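Local coordinates for protein diol-dehydratase (Roseburia inulinivorans, PDB 5I2A) that probably acts as a B12-independent glycyl radical lyase that dehydrates diols such as 1,2-propanediol, at residues Val385-Ser389 against Arg778-Asp782. Residues are numbered along the deposited sequence.
Sequences VWHGS and RGYFD
Arg778 extends from its helix so that its guanidinium meets the type I beta turn Trp386-Ser389 at Trp386 O, and NH1 packs on Val385. With chi1 m and both chi2 and chi3 t, the side chain reaches far from the helix backbone. Arg778 NH2 donates a hydrogen bond to Trp386 O, 3.2 Å long and nearly straight at 164°. Trp386 O also accepts the turn-closing hydrogen bond from Ser389 N at 2.9 Å. Ser389, chi1 m, turns OG back to accept from Trp386 N at 2.8 Å. Val385 ends its strand with extended backbone angles (-100/131). Its side chain (chi1 t) fills the space between arginine and phenylalanine: Val385 CG1 is 3.8 Å from Arg778 NH1, and Val385 CB is 3.8 Å from Phe781 CE2. Phe781 (chi1 m), whose CA-to-CB bond points toward the turn segment, presents its ring edge to Val385. Residues 778-781 are helical, with Asp782 N to Arg778 O at 2.8 Å. The nearest CA atoms, of Val385 and Arg778, are 8.7 Å apart. The contact buries 196 Å² in all. Trp386 NE1 hydrogen-bonds Asp358, and His387 ND1 hydrogen-bonds Glu414. This structural packing joins the turn between strand 380-385 and helix 391-402 to the C-terminal part of helix 766-781, with Leu394 of helix 391-402 touching Val385, Ser389 and Arg778, and strand 409-412 pairing beside strand 380-385.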
loop_
_atom_site.group_PDB
_atom_site.type_symbol
_atom_site.label_atom_id
_atom_site.label_comp_id
_atom_site.label_asym_id
_atom_site.label_seq_id
_atom_site.Cartn_x
_atom_site.Cartn_y
_atom_site.Cartn_z
ATOM N N VAL A 385 -18.634 17.723 -33.481
ATOM C CA VAL A 385 -18.787 18.012 -34.897
ATOM C C VAL A 385 -18.113 16.915 -35.732
ATOM O O VAL A 385 -16.971 16.535 -35.456
ATOM C CB VAL A 385 -18.163 19.381 -35.262
ATOM C CG1 VAL A 385 -18.305 19.677 -36.763
ATOM C CG2 VAL A 385 -18.778 20.485 -34.432
ATOM N N TRP A 386 -18.825 16.391 -36.725
ATOM C CA TRP A 386 -18.226 15.464 -37.690
ATOM C C TRP A 386 -18.807 15.729 -39.079
ATOM O O TRP A 386 -19.741 16.513 -39.218
ATOM C CB TRP A 386 -18.424 14.003 -37.255
ATOM C CG TRP A 386 -19.797 13.449 -37.447
ATOM C CD1 TRP A 386 -20.939 13.832 -36.807
ATOM C CD2 TRP A 386 -20.166 12.374 -38.313
ATOM N NE1 TRP A 386 -21.997 13.075 -37.235
ATOM C CE2 TRP A 386 -21.550 12.169 -38.159
ATOM C CE3 TRP A 386 -19.457 11.564 -39.207
ATOM C CZ2 TRP A 386 -22.247 11.191 -38.871
ATOM C CZ3 TRP A 386 -20.150 10.591 -39.922
ATOM C CH2 TRP A 386 -21.531 10.414 -39.745
ATOM N N HIS A 387 -18.245 15.097 -40.104
ATOM C CA HIS A 387 -18.639 15.411 -41.475
ATOM C C HIS A 387 -20.127 15.172 -41.715
ATOM O O HIS A 387 -20.743 15.871 -42.500
ATOM C CB HIS A 387 -17.787 14.619 -42.479
ATOM C CG HIS A 387 -18.074 13.145 -42.516
ATOM N ND1 HIS A 387 -17.275 12.212 -41.886
ATOM C CD2 HIS A 387 -19.047 12.441 -43.148
ATOM C CE1 HIS A 387 -17.752 11.000 -42.117
ATOM N NE2 HIS A 387 -18.827 11.112 -42.878
ATOM N N GLY A 388 -20.715 14.228 -40.991
ATOM C CA GLY A 388 -22.140 13.972 -41.106
ATOM C C GLY A 388 -23.021 14.623 -40.051
ATOM O O GLY A 388 -24.173 14.241 -39.900
ATOM N N SER A 389 -22.498 15.608 -39.320
ATOM C CA SER A 389 -23.315 16.323 -38.332
ATOM C C SER A 389 -24.599 16.872 -38.952
ATOM O O SER A 389 -24.572 17.419 -40.040
ATOM C CB SER A 389 -22.541 17.494 -37.704
ATOM O OG SER A 389 -21.564 17.055 -36.787
ATOM N N ARG A 778 -15.428 24.747 -39.560
ATOM C CA ARG A 778 -15.078 23.650 -40.456
ATOM C C ARG A 778 -13.750 23.875 -41.194
ATOM O O ARG A 778 -13.018 22.928 -41.428
ATOM C CB ARG A 778 -16.196 23.409 -41.460
ATOM C CG ARG A 778 -17.410 22.766 -40.839
ATOM C CD ARG A 778 -18.205 22.026 -41.881
ATOM N NE ARG A 778 -19.342 21.290 -41.332
ATOM C CZ ARG A 778 -19.251 20.116 -40.715
ATOM N NH1 ARG A 778 -18.073 19.538 -40.527
ATOM N NH2 ARG A 778 -20.345 19.519 -40.277
ATOM N N GLY A 779 -13.438 25.119 -41.546
ATOM C CA GLY A 779 -12.168 25.423 -42.188
ATOM C C GLY A 779 -10.971 25.060 -41.317
ATOM O O GLY A 779 -9.961 24.559 -41.803
ATOM N N TYR A 780 -11.086 25.326 -40.020
ATOM C CA TYR A 780 -10.072 24.936 -39.040
ATOM C C TYR A 780 -10.053 23.417 -38.837
ATOM O O TYR A 780 -8.994 22.791 -38.839
ATOM C CB TYR A 780 -10.342 25.656 -37.719
ATOM C CG TYR A 780 -9.432 25.298 -36.580
ATOM C CD1 TYR A 780 -8.079 25.588 -36.627
ATOM C CD2 TYR A 780 -9.936 24.705 -35.434
ATOM C CE1 TYR A 780 -7.242 25.278 -35.562
ATOM C CE2 TYR A 780 -9.106 24.387 -34.363
ATOM C CZ TYR A 780 -7.765 24.683 -34.438
ATOM O OH TYR A 780 -6.938 24.372 -33.394
ATOM N N PHE A 781 -11.230 22.824 -38.666
ATOM C CA PHE A 781 -11.315 21.384 -38.425
ATOM C C PHE A 781 -10.792 20.600 -39.644
ATOM O O PHE A 781 -10.153 19.563 -39.486
ATOM C CB PHE A 781 -12.752 20.958 -38.077
ATOM C CG PHE A 781 -13.173 21.278 -36.652
ATOM C CD1 PHE A 781 -12.312 21.926 -35.781
ATOM C CD2 PHE A 781 -14.433 20.922 -36.192
ATOM C CE1 PHE A 781 -12.701 22.211 -34.470
ATOM C CE2 PHE A 781 -14.832 21.199 -34.902
ATOM C CZ PHE A 781 -13.967 21.845 -34.025
ATOM N N ASP A 782 -11.019 21.124 -40.851
ATOM C CA ASP A 782 -10.524 20.484 -42.078
ATOM C C ASP A 782 -9.004 20.515 -42.190
ATOM O O ASP A 782 -8.425 19.815 -43.016
ATOM C CB ASP A 782 -11.116 21.147 -43.319
ATOM C CG ASP A 782 -12.560 20.778 -43.541
ATOM O OD1 ASP A 782 -13.029 19.800 -42.942
ATOM O OD2 ASP A 782 -13.225 21.486 -44.305
#